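Local coordinates for G protein alpha subunit (PDB 4FID), which binds guanine nucleotides as the alpha subunit of a heterotrimeric G protein and probably relays transmembrane signals through GTP binding and hydrolysis, at residues 115-123 with 138-146; 186-197 with 230-241. All coordinates share one frame; numbering follows the deposited sequence.

Interaction 1 of 2, residues 115-123 with 138-146; sequences LPDCAKYLF and EEDLIHNRT. With GDP (guanosine-5'-diphosphate), chain C.
The ribose-side wall of a G-alpha nucleotide pocket is built here where Tyr121 of helix 119-123 lies over His143 at the end of helix 138-143. The two rings form an offset stack, with planes 6° apart and centroids 4.0 Å from each other. Tyr121 has its CG anti to the backbone N (chi1 177°), which carries the ring across to the neighbouring helix; His143 CB adds a CH-pi contact over the same face. Tyr121 OH donates to Asp140 OD1 at 2.5 Å, tethering the far end of the side chain, while the stack holds its ring flat. The turn of the His143 ring is fixed off-axis by ND1, which donates to Glu139 O at 3.1 Å, a carbonyl that the His143 backbone N reaches from its opposite face. Asp140 OD2 is itself held by a salt bridge to Arg128. These helices belong to the all-helical domain that, in G-alpha proteins, closes over nucleotide bound to the Ras-like domain. Just beyond it, the less well ordered Arg145 lays one face of its guanidinium over Asp117 N, and Arg145 NH2 makes a long salt bridge of 3.5 Å with Asp117 OD1, whose stronger partner is Lys237. Arg145 NE donates to the GDP ribose oxygen O3' at 3.2 Å.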
loop_
_atom_site.group_PDB
_atom_site.type_symbol
_atom_site.label_atom_id
_atom_site.label_comp_id
_atom_site.label_asym_id
_atom_site.label_seq_id
_atom_site.Cartn_x
_atom_site.Cartn_y
_atom_site.Cartn_z
ATOM N N LEU A 115 -11.242 0.872 -7.942
ATOM C CA LEU A 115 -11.747 0.220 -6.747
ATOM C C LEU A 115 -10.648 0.071 -5.691
ATOM O O LEU A 115 -9.626 -0.575 -5.926
ATOM C CB LEU A 115 -12.305 -1.150 -7.109
ATOM C CG LEU A 115 -13.049 -1.858 -5.980
ATOM C CD1 LEU A 115 -14.378 -1.163 -5.760
ATOM C CD2 LEU A 115 -13.235 -3.342 -6.291
ATOM N N PRO A 116 -10.855 0.669 -4.515
ATOM C CA PRO A 116 -9.867 0.545 -3.431
ATOM C C PRO A 116 -9.463 -0.919 -3.182
ATOM O O PRO A 116 -10.301 -1.811 -3.259
ATOM C CB PRO A 116 -10.610 1.123 -2.217
ATOM C CG PRO A 116 -11.647 2.048 -2.810
ATOM C CD PRO A 116 -12.065 1.402 -4.098
ATOM N N ASP A 117 -8.188 -1.158 -2.907
ATOM C CA ASP A 117 -7.667 -2.511 -2.665
ATOM C C ASP A 117 -8.407 -3.262 -1.552
ATOM O O ASP A 117 -8.419 -4.495 -1.528
ATOM C CB ASP A 117 -6.173 -2.457 -2.297
ATOM C CG ASP A 117 -5.286 -1.935 -3.441
ATOM O OD1 ASP A 117 -4.050 -1.841 -3.244
ATOM O OD2 ASP A 117 -5.815 -1.622 -4.532
ATOM N N CYS A 118 -9.003 -2.520 -0.623
ATOM C CA CYS A 118 -9.551 -3.124 0.577
ATOM C C CYS A 118 -10.965 -3.689 0.381
ATOM O O CYS A 118 -11.562 -4.215 1.335
ATOM C CB CYS A 118 -9.559 -2.100 1.707
ATOM S SG CYS A 118 -10.615 -0.681 1.353
ATOM N N ALA A 119 -11.487 -3.590 -0.843
ATOM C CA ALA A 119 -12.890 -3.901 -1.107
ATOM C C ALA A 119 -13.296 -5.311 -0.677
ATOM O O ALA A 119 -14.174 -5.479 0.181
ATOM C CB ALA A 119 -13.238 -3.664 -2.566
ATOM N N LYS A 120 -12.663 -6.314 -1.275
ATOM C CA LYS A 120 -12.925 -7.714 -0.948
ATOM C C LYS A 120 -12.786 -7.993 0.546
ATOM O O LYS A 120 -13.633 -8.673 1.137
ATOM C CB LYS A 120 -11.999 -8.633 -1.736
ATOM C CG LYS A 120 -12.057 -10.100 -1.304
ATOM C CD LYS A 120 -11.410 -10.986 -2.360
ATOM C CE LYS A 120 -11.283 -12.434 -1.902
ATOM N NZ LYS A 120 -10.651 -13.299 -2.946
ATOM N N TYR A 121 -11.738 -7.460 1.170
ATOM C CA TYR A 121 -11.572 -7.661 2.610
ATOM C C TYR A 121 -12.782 -7.125 3.355
ATOM O O TYR A 121 -13.327 -7.803 4.211
ATOM C CB TYR A 121 -10.281 -7.026 3.133
ATOM C CG TYR A 121 -10.076 -7.128 4.636
ATOM C CD1 TYR A 121 -9.312 -8.156 5.187
ATOM C CD2 TYR A 121 -10.617 -6.175 5.506
ATOM C CE1 TYR A 121 -9.109 -8.245 6.562
ATOM C CE2 TYR A 121 -10.424 -6.254 6.883
ATOM C CZ TYR A 121 -9.662 -7.292 7.406
ATOM O OH TYR A 121 -9.441 -7.382 8.772
ATOM N N LEU A 122 -13.213 -5.913 3.026
ATOM C CA LEU A 122 -14.376 -5.337 3.698
ATOM C C LEU A 122 -15.605 -6.237 3.567
ATOM O O LEU A 122 -16.240 -6.539 4.556
ATOM C CB LEU A 122 -14.661 -3.900 3.234
ATOM C CG LEU A 122 -13.555 -2.930 3.680
ATOM C CD1 LEU A 122 -13.737 -1.453 3.199
ATOM C CD2 LEU A 122 -13.421 -3.011 5.172
ATOM N N PHE A 123 -15.909 -6.689 2.357
ATOM C CA PHE A 123 -17.045 -7.576 2.126
ATOM C C PHE A 123 -16.963 -8.895 2.904
ATOM O O PHE A 123 -17.931 -9.318 3.535
ATOM C CB PHE A 123 -17.204 -7.839 0.623
ATOM C CG PHE A 123 -17.321 -6.571 -0.188
ATOM C CD1 PHE A 123 -17.806 -5.402 0.400
ATOM C CD2 PHE A 123 -16.931 -6.536 -1.523
ATOM C CE1 PHE A 123 -17.896 -4.228 -0.332
ATOM C CE2 PHE A 123 -17.026 -5.361 -2.260
ATOM C CZ PHE A 123 -17.511 -4.210 -1.668
ATOM N N GLU A 138 -6.553 -4.549 14.709
ATOM C CA GLU A 138 -5.323 -4.126 14.038
ATOM C C GLU A 138 -5.295 -4.605 12.605
ATOM O O GLU A 138 -4.727 -3.935 11.731
ATOM C CB GLU A 138 -4.090 -4.607 14.784
ATOM C CG GLU A 138 -3.920 -3.934 16.153
ATOM C CD GLU A 138 -2.653 -4.359 16.868
ATOM O OE1 GLU A 138 -2.051 -3.522 17.566
ATOM O OE2 GLU A 138 -2.250 -5.533 16.729
ATOM N N GLU A 139 -5.943 -5.739 12.337
ATOM C CA GLU A 139 -5.933 -6.269 10.978
ATOM C C GLU A 139 -6.815 -5.380 10.064
ATOM O O GLU A 139 -6.452 -5.078 8.925
ATOM C CB GLU A 139 -6.317 -7.755 10.968
ATOM C CG GLU A 139 -5.967 -8.532 9.704
ATOM C CD GLU A 139 -4.465 -8.603 9.454
ATOM O OE1 GLU A 139 -3.716 -8.914 10.405
ATOM O OE2 GLU A 139 -4.027 -8.345 8.305
ATOM N N ASP A 140 -7.951 -4.929 10.573
ATOM C CA ASP A 140 -8.764 -3.967 9.838
ATOM C C ASP A 140 -7.942 -2.731 9.483
ATOM O O ASP A 140 -8.006 -2.244 8.366
ATOM C CB ASP A 140 -10.014 -3.568 10.646
ATOM C CG ASP A 140 -10.948 -4.755 10.910
ATOM O OD1 ASP A 140 -10.808 -5.763 10.182
ATOM O OD2 ASP A 140 -11.806 -4.691 11.833
ATOM N N LEU A 141 -7.169 -2.217 10.433
ATOM C CA LEU A 141 -6.393 -1.004 10.182
ATOM C C LEU A 141 -5.339 -1.223 9.099
ATOM O O LEU A 141 -5.017 -0.289 8.351
ATOM C CB LEU A 141 -5.710 -0.503 11.456
ATOM C CG LEU A 141 -6.350 0.584 12.323
ATOM C CD1 LEU A 141 -7.825 0.290 12.611
ATOM C CD2 LEU A 141 -5.549 0.766 13.635
ATOM N N ILE A 142 -4.789 -2.441 9.035
ATOM C CA ILE A 142 -3.822 -2.792 8.004
ATOM C C ILE A 142 -4.463 -2.704 6.628
ATOM O O ILE A 142 -3.863 -2.180 5.683
ATOM C CB ILE A 142 -3.278 -4.237 8.176
ATOM C CG1 ILE A 142 -2.344 -4.343 9.393
ATOM C CG2 ILE A 142 -2.610 -4.739 6.857
ATOM C CD1 ILE A 142 -1.192 -3.401 9.332
ATOM N N HIS A 143 -5.694 -3.202 6.521
ATOM C CA HIS A 143 -6.346 -3.328 5.217
ATOM C C HIS A 143 -7.144 -2.113 4.794
ATOM O O HIS A 143 -7.492 -1.969 3.622
ATOM C CB HIS A 143 -7.262 -4.546 5.181
ATOM C CG HIS A 143 -6.530 -5.837 5.102
ATOM N ND1 HIS A 143 -6.101 -6.520 6.222
ATOM C CD2 HIS A 143 -6.153 -6.578 4.036
ATOM C CE1 HIS A 143 -5.485 -7.629 5.846
ATOM N NE2 HIS A 143 -5.507 -7.688 4.527
ATOM N N ASN A 144 -7.458 -1.242 5.733
ATOM C CA ASN A 144 -8.298 -0.119 5.369
ATOM C C ASN A 144 -7.527 1.018 4.739
ATOM O O ASN A 144 -6.382 1.287 5.086
ATOM C CB ASN A 144 -9.107 0.391 6.542
ATOM C CG ASN A 144 -10.232 1.287 6.095
ATOM O OD1 ASN A 144 -11.034 0.884 5.253
ATOM N ND2 ASN A 144 -10.299 2.518 6.641
ATOM N N ARG A 145 -8.179 1.693 3.805
ATOM C CA ARG A 145 -7.585 2.841 3.153
ATOM C C ARG A 145 -7.696 4.093 4.027
ATOM O O ARG A 145 -8.795 4.479 4.432
ATOM C CB ARG A 145 -8.255 3.044 1.792
ATOM C CG ARG A 145 -8.418 1.732 1.024
ATOM C CD ARG A 145 -8.242 1.917 -0.476
ATOM N NE ARG A 145 -6.931 1.496 -0.973
ATOM C CZ ARG A 145 -6.482 1.763 -2.198
ATOM N NH1 ARG A 145 -7.238 2.454 -3.044
ATOM N NH2 ARG A 145 -5.277 1.352 -2.579
ATOM N N THR A 146 -6.557 4.704 4.344
ATOM C CA THR A 146 -6.557 6.032 4.966
ATOM C C THR A 146 -5.594 6.971 4.252
ATOM O O THR A 146 -4.603 6.530 3.669
ATOM C CB THR A 146 -6.190 6.008 6.474
ATOM O OG1 THR A 146 -4.981 5.264 6.664
ATOM C CG2 THR A 146 -7.306 5.396 7.296
HETATM P PB GDP C . 0.166 5.737 1.408
HETATM O O1B GDP C . -0.443 6.341 2.648
HETATM O O2B GDP C . -0.020 6.692 0.251
HETATM O O3B GDP C . 1.636 5.536 1.677
HETATM O O3A GDP C . -0.523 4.317 1.006
HETATM P PA GDP C . -1.476 3.438 1.992
HETATM O O1A GDP C . -0.666 2.695 3.034
HETATM O O2A GDP C . -2.530 4.302 2.661
HETATM O "O5'" GDP C . -2.215 2.404 0.987
HETATM C "C5'" GDP C . -3.644 2.375 0.911
HETATM C "C4'" GDP C . -4.194 0.974 0.606
HETATM O "O4'" GDP C . -3.215 0.114 0.006
HETATM C "C3'" GDP C . -4.716 0.262 1.855
HETATM O "O3'" GDP C . -6.093 -0.119 1.656
HETATM C "C2'" GDP C . -3.812 -0.952 2.021
HETATM O "O2'" GDP C . -4.523 -2.069 2.585
HETATM C "C1'" GDP C . -3.303 -1.187 0.596
HETATM N N9 GDP C . -2.004 -1.921 0.548
HETATM C C8 GDP C . -0.779 -1.479 0.908
HETATM N N7 GDP C . 0.168 -2.438 0.716
HETATM C C5 GDP C . -0.451 -3.525 0.218
HETATM C C6 GDP C . -0.064 -4.895 -0.207
HETATM O O6 GDP C . 1.119 -5.278 -0.151
HETATM N N1 GDP C . -1.017 -5.721 -0.652
HETATM C C2 GDP C . -2.307 -5.340 -0.739
HETATM N N2 GDP C . -3.212 -6.226 -1.213
HETATM N N3 GDP C . -2.741 -4.107 -0.373
HETATM C C4 GDP C . -1.878 -3.177 0.105
#

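Interaction 2 of 2, residues 186-197 with 230-241; sequences DCAIFVTSLAEY and VKLIFLNKMDLF. With GDP (guanosine-5'-diphosphate), chain C.
Strands 187-193 and 230-236 run side by side in parallel at the centre of the Ras-like domain's sheet, and their backbone polar groups are paired in regular alternation. Even-numbered residues of the first strand do the pairing: Ala188 N gives to Val230 O at 2.8 Å, Ala188 O accepts from Leu232 N, and Phe190 and Thr192 repeat the pattern. Leu194 N to Asn236 O, 2.9 Å, extends it past the strand end. The odd-numbered backbone groups of 187-191 turn instead to strand 6-12, bonding Thr7, Met9 and Leu11. Above and below the sheet most of the paired side chains are apolar; Ile189 CG2 sits over the centre of the Phe234 ring, 3.8 Å from its centroid. At the C-terminal edge the second strand delivers the NKxD motif of GTPases. Asn236 ND2 donates to GDP N7 at 2.9 Å and also to Ser16 O, while Asn236 OD1 accepts from Thr307 OG1 and Ala309 N. Asp239 OD1 accepts a hydrogen bond from GDP N1 at 3.2 Å, and OD2 accepts one from GDP N2. Lys237 extends along the base; its NZ forms a salt bridge with Asp117 OD1 and is hydrogen-bonded to Glu15 O and to a water that also meets Ser193 OG. A carboxylate facing both N1 and N2 matches the donor pattern of guanine, so the contact is consistent with selection of guanine over adenine.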
loop_
_atom_site.group_PDB
_atom_site.type_symbol
_atom_site.label_atom_id
_atom_site.label_comp_id
_atom_site.label_asym_id
_atom_site.label_seq_id
_atom_site.Cartn_x
_atom_site.Cartn_y
_atom_site.Cartn_z
ATOM N N ASP A 186 19.756 7.480 8.718
ATOM C CA ASP A 186 20.659 6.366 8.432
ATOM C C ASP A 186 20.235 5.597 7.190
ATOM O O ASP A 186 21.078 5.097 6.433
ATOM C CB ASP A 186 20.788 5.440 9.645
ATOM C CG ASP A 186 21.292 6.182 10.873
ATOM O OD1 ASP A 186 22.297 6.916 10.740
ATOM O OD2 ASP A 186 20.670 6.063 11.952
ATOM N N CYS A 187 18.923 5.539 6.979
ATOM C CA CYS A 187 18.357 4.757 5.901
ATOM C C CYS A 187 17.089 5.391 5.333
ATOM O O CYS A 187 16.204 5.830 6.065
ATOM C CB CYS A 187 18.053 3.345 6.398
ATOM S SG CYS A 187 17.173 2.330 5.215
ATOM N N ALA A 188 17.016 5.440 4.014
ATOM C CA ALA A 188 15.835 5.931 3.341
ATOM C C ALA A 188 15.184 4.757 2.611
ATOM O O ALA A 188 15.811 4.118 1.799
ATOM C CB ALA A 188 16.219 7.031 2.367
ATOM N N ILE A 189 13.939 4.448 2.935
ATOM C CA ILE A 189 13.247 3.369 2.256
ATOM C C ILE A 189 12.202 3.922 1.275
ATOM O O ILE A 189 11.249 4.589 1.679
ATOM C CB ILE A 189 12.573 2.435 3.272
ATOM C CG1 ILE A 189 13.622 1.858 4.232
ATOM C CG2 ILE A 189 11.806 1.318 2.560
ATOM C CD1 ILE A 189 13.095 0.744 5.141
ATOM N N PHE A 190 12.388 3.658 -0.016
ATOM C CA PHE A 190 11.423 4.100 -1.018
ATOM C C PHE A 190 10.442 2.973 -1.342
ATOM O O PHE A 190 10.847 1.890 -1.756
ATOM C CB PHE A 190 12.125 4.586 -2.299
ATOM C CG PHE A 190 11.179 5.053 -3.377
ATOM C CD1 PHE A 190 10.562 6.299 -3.291
ATOM C CD2 PHE A 190 10.907 4.251 -4.478
ATOM C CE1 PHE A 190 9.687 6.745 -4.283
ATOM C CE2 PHE A 190 10.022 4.681 -5.477
ATOM C CZ PHE A 190 9.420 5.937 -5.380
ATOM N N VAL A 191 9.155 3.240 -1.145
ATOM C CA VAL A 191 8.121 2.271 -1.426
ATOM C C VAL A 191 7.409 2.621 -2.713
ATOM O O VAL A 191 7.075 3.796 -2.962
ATOM C CB VAL A 191 7.061 2.235 -0.314
ATOM C CG1 VAL A 191 6.156 0.976 -0.469
ATOM C CG2 VAL A 191 7.715 2.284 1.044
ATOM N N THR A 192 7.162 1.596 -3.526
ATOM C CA THR A 192 6.403 1.779 -4.749
ATOM C C THR A 192 5.481 0.577 -5.013
ATOM O O THR A 192 5.769 -0.563 -4.638
ATOM C CB THR A 192 7.323 2.074 -5.968
ATOM O OG1 THR A 192 6.533 2.515 -7.090
ATOM C CG2 THR A 192 8.135 0.826 -6.360
ATOM N N SER A 193 4.351 0.858 -5.636
ATOM C CA SER A 193 3.364 -0.149 -5.928
ATOM C C SER A 193 3.697 -0.764 -7.267
ATOM O O SER A 193 3.825 -0.061 -8.263
ATOM C CB SER A 193 1.986 0.508 -5.997
ATOM O OG SER A 193 0.968 -0.456 -6.189
ATOM N N LEU A 194 3.828 -2.085 -7.299
ATOM C CA LEU A 194 4.076 -2.760 -8.561
ATOM C C LEU A 194 2.817 -2.757 -9.407
ATOM O O LEU A 194 2.884 -2.766 -10.636
ATOM C CB LEU A 194 4.554 -4.193 -8.330
ATOM C CG LEU A 194 6.042 -4.355 -8.004
ATOM C CD1 LEU A 194 6.334 -5.769 -7.538
ATOM C CD2 LEU A 194 6.848 -4.012 -9.238
ATOM N N ALA A 195 1.660 -2.738 -8.757
ATOM C CA ALA A 195 0.425 -2.916 -9.510
ATOM C C ALA A 195 -0.030 -1.655 -10.265
ATOM O O ALA A 195 -1.066 -1.670 -10.922
ATOM C CB ALA A 195 -0.680 -3.464 -8.617
ATOM N N GLU A 196 0.756 -0.583 -10.186
ATOM C CA GLU A 196 0.402 0.679 -10.825
ATOM C C GLU A 196 1.016 0.828 -12.212
ATOM O O GLU A 196 0.903 1.892 -12.822
ATOM C CB GLU A 196 0.816 1.875 -9.949
ATOM C CG GLU A 196 2.334 2.137 -9.943
ATOM C CD GLU A 196 2.774 3.372 -9.124
ATOM O OE1 GLU A 196 1.997 3.883 -8.277
ATOM O OE2 GLU A 196 3.925 3.817 -9.329
ATOM N N TYR A 197 1.664 -0.220 -12.717
ATOM C CA TYR A 197 2.334 -0.128 -14.022
ATOM C C TYR A 197 1.417 0.295 -15.182
ATOM O O TYR A 197 1.894 0.785 -16.191
ATOM C CB TYR A 197 3.047 -1.436 -14.381
ATOM C CG TYR A 197 2.105 -2.591 -14.584
ATOM C CD1 TYR A 197 1.535 -2.841 -15.826
ATOM C CD2 TYR A 197 1.770 -3.428 -13.523
ATOM C CE1 TYR A 197 0.661 -3.897 -16.011
ATOM C CE2 TYR A 197 0.902 -4.488 -13.698
ATOM C CZ TYR A 197 0.358 -4.715 -14.944
ATOM O OH TYR A 197 -0.494 -5.768 -15.107
ATOM N N VAL A 230 21.585 4.784 3.488
ATOM C CA VAL A 230 21.358 3.571 2.701
ATOM C C VAL A 230 20.043 3.695 1.953
ATOM O O VAL A 230 19.044 4.150 2.507
ATOM C CB VAL A 230 21.284 2.302 3.594
ATOM C CG1 VAL A 230 21.445 1.053 2.752
ATOM C CG2 VAL A 230 22.357 2.336 4.634
ATOM N N LYS A 231 20.032 3.271 0.699
ATOM C CA LYS A 231 18.828 3.361 -0.109
ATOM C C LYS A 231 18.236 1.978 -0.368
ATOM O O LYS A 231 18.875 1.114 -0.990
ATOM C CB LYS A 231 19.149 4.051 -1.432
ATOM C CG LYS A 231 20.025 5.298 -1.308
ATOM C CD LYS A 231 19.329 6.406 -0.527
ATOM C CE LYS A 231 19.978 7.735 -0.832
ATOM N NZ LYS A 231 21.454 7.678 -0.697
ATOM N N LEU A 232 17.012 1.780 0.099
ATOM C CA LEU A 232 16.286 0.534 -0.094
ATOM C C LEU A 232 15.043 0.822 -0.899
ATOM O O LEU A 232 14.464 1.902 -0.779
ATOM C CB LEU A 232 15.849 -0.045 1.260
ATOM C CG LEU A 232 16.829 -0.955 2.005
ATOM C CD1 LEU A 232 18.184 -0.261 2.161
ATOM C CD2 LEU A 232 16.267 -1.415 3.365
ATOM N N ILE A 233 14.603 -0.142 -1.695
ATOM C CA ILE A 233 13.343 0.004 -2.401
ATOM C C ILE A 233 12.455 -1.159 -2.059
ATOM O O ILE A 233 12.866 -2.306 -2.211
ATOM C CB ILE A 233 13.531 0.020 -3.922
ATOM C CG1 ILE A 233 14.305 1.248 -4.349
ATOM C CG2 ILE A 233 12.179 0.044 -4.631
ATOM C CD1 ILE A 233 14.419 1.344 -5.840
ATOM N N PHE A 234 11.238 -0.878 -1.607
ATOM C CA PHE A 234 10.263 -1.942 -1.408
ATOM C C PHE A 234 9.328 -1.916 -2.592
ATOM O O PHE A 234 8.581 -0.964 -2.797
ATOM C CB PHE A 234 9.453 -1.778 -0.109
ATOM C CG PHE A 234 10.226 -2.072 1.159
ATOM C CD1 PHE A 234 11.548 -2.497 1.117
ATOM C CD2 PHE A 234 9.615 -1.912 2.404
ATOM C CE1 PHE A 234 12.259 -2.754 2.295
ATOM C CE2 PHE A 234 10.304 -2.170 3.583
ATOM C CZ PHE A 234 11.639 -2.594 3.527
ATOM N N LEU A 235 9.392 -2.957 -3.393
ATOM C CA LEU A 235 8.489 -3.094 -4.513
ATOM C C LEU A 235 7.246 -3.749 -3.947
ATOM O O LEU A 235 7.171 -4.971 -3.783
ATOM C CB LEU A 235 9.146 -3.951 -5.593
ATOM C CG LEU A 235 10.485 -3.321 -6.006
ATOM C CD1 LEU A 235 11.458 -4.353 -6.610
ATOM C CD2 LEU A 235 10.254 -2.164 -6.964
ATOM N N ASN A 236 6.267 -2.925 -3.632
ATOM C CA ASN A 236 5.152 -3.371 -2.819
ATOM C C ASN A 236 3.967 -3.847 -3.640
ATOM O O ASN A 236 3.847 -3.538 -4.846
ATOM C CB ASN A 236 4.721 -2.247 -1.887
ATOM C CG ASN A 236 3.834 -2.728 -0.777
ATOM O OD1 ASN A 236 4.077 -3.789 -0.192
ATOM N ND2 ASN A 236 2.803 -1.940 -0.457
ATOM N N LYS A 237 3.101 -4.611 -2.979
ATOM C CA LYS A 237 1.899 -5.163 -3.604
ATOM C C LYS A 237 2.236 -6.237 -4.616
ATOM O O LYS A 237 1.596 -6.332 -5.657
ATOM C CB LYS A 237 1.045 -4.062 -4.241
ATOM C CG LYS A 237 0.677 -2.937 -3.238
ATOM C CD LYS A 237 -0.372 -1.994 -3.820
ATOM C CE LYS A 237 -0.888 -1.011 -2.785
ATOM N NZ LYS A 237 -1.863 -0.058 -3.373
HETATM N N MSE A 238 3.235 -7.052 -4.282
HETATM C CA MSE A 238 3.646 -8.146 -5.151
HETATM C C MSE A 238 2.482 -9.127 -5.384
HETATM O O MSE A 238 2.316 -9.669 -6.490
HETATM C CB MSE A 238 4.897 -8.853 -4.596
HETATM C CG MSE A 238 5.358 -10.068 -5.412
HETATM SE SE MSE A 238 6.292 -9.713 -7.110
HETATM C CE MSE A 238 6.865 -11.539 -7.530
ATOM N N ASP A 239 1.659 -9.328 -4.368
ATOM C CA ASP A 239 0.460 -10.167 -4.508
ATOM C C ASP A 239 -0.489 -9.646 -5.596
ATOM O O ASP A 239 -0.880 -10.400 -6.509
ATOM C CB ASP A 239 -0.282 -10.341 -3.155
ATOM C CG ASP A 239 -0.544 -8.996 -2.416
ATOM O OD1 ASP A 239 0.284 -8.050 -2.508
ATOM O OD2 ASP A 239 -1.585 -8.904 -1.716
ATOM N N LEU A 240 -0.829 -8.353 -5.501
ATOM C CA LEU A 240 -1.734 -7.699 -6.440
ATOM C C LEU A 240 -1.147 -7.719 -7.828
ATOM O O LEU A 240 -1.859 -7.901 -8.814
ATOM C CB LEU A 240 -2.014 -6.260 -6.015
ATOM C CG LEU A 240 -2.823 -6.155 -4.715
ATOM C CD1 LEU A 240 -3.133 -4.697 -4.341
ATOM C CD2 LEU A 240 -4.114 -6.987 -4.837
ATOM N N PHE A 241 0.165 -7.543 -7.899
ATOM C CA PHE A 241 0.856 -7.526 -9.175
ATOM C C PHE A 241 0.814 -8.888 -9.906
ATOM O O PHE A 241 0.538 -8.934 -11.095
ATOM C CB PHE A 241 2.285 -7.030 -8.952
ATOM C CG PHE A 241 3.131 -7.020 -10.188
ATOM C CD1 PHE A 241 2.887 -6.106 -11.200
ATOM C CD2 PHE A 241 4.194 -7.918 -10.320
ATOM C CE1 PHE A 241 3.692 -6.089 -12.356
ATOM C CE2 PHE A 241 4.997 -7.921 -11.464
ATOM C CZ PHE A 241 4.744 -7.001 -12.486
HETATM P PB GDP C . 0.166 5.737 1.408
HETATM O O1B GDP C . -0.443 6.341 2.648
HETATM O O2B GDP C . -0.020 6.692 0.251
HETATM O O3B GDP C . 1.636 5.536 1.677
HETATM O O3A GDP C . -0.523 4.317 1.006
HETATM P PA GDP C . -1.476 3.438 1.992
HETATM O O1A GDP C . -0.666 2.695 3.034
HETATM O O2A GDP C . -2.530 4.302 2.661
HETATM O "O5'" GDP C . -2.215 2.404 0.987
HETATM C "C5'" GDP C . -3.644 2.375 0.911
HETATM C "C4'" GDP C . -4.194 0.974 0.606
HETATM O "O4'" GDP C . -3.215 0.114 0.006
HETATM C "C3'" GDP C . -4.716 0.262 1.855
HETATM O "O3'" GDP C . -6.093 -0.119 1.656
HETATM C "C2'" GDP C . -3.812 -0.952 2.021
HETATM O "O2'" GDP C . -4.523 -2.069 2.585
HETATM C "C1'" GDP C . -3.303 -1.187 0.596
HETATM N N9 GDP C . -2.004 -1.921 0.548
HETATM C C8 GDP C . -0.779 -1.479 0.908
HETATM N N7 GDP C . 0.168 -2.438 0.716
HETATM C C5 GDP C . -0.451 -3.525 0.218
HETATM C C6 GDP C . -0.064 -4.895 -0.207
HETATM O O6 GDP C . 1.119 -5.278 -0.151
HETATM N N1 GDP C . -1.017 -5.721 -0.652
HETATM C C2 GDP C . -2.307 -5.340 -0.739
HETATM N N2 GDP C . -3.212 -6.226 -1.213
HETATM N N3 GDP C . -2.741 -4.107 -0.373
HETATM C C4 GDP C . -1.878 -3.177 0.105
HETATM O O HOH W 1 -1.470 0.681 -6.242
#

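Interaction 1 closes along the chain before interaction 2 opens, and their centres lie about 19 Å apart with GDP between them. The first joins helices 119-124 and 138-143 on the helical side, near the ribose; the second joins two neighbouring strands of the seven-stranded sheet and leads into helix 238-247, beside the base. They meet directly where Asp117 OD1 forms a 2.8 Å salt bridge with Lys237 NZ and packs against Leu240. Arg145 also lies close to Lys237, both positive groups gathered around the Asp117 carboxylate. Nucleotide is thus clasped from two domains, an organisation consistent with bound GDP helping to hold a G-alpha subunit closed.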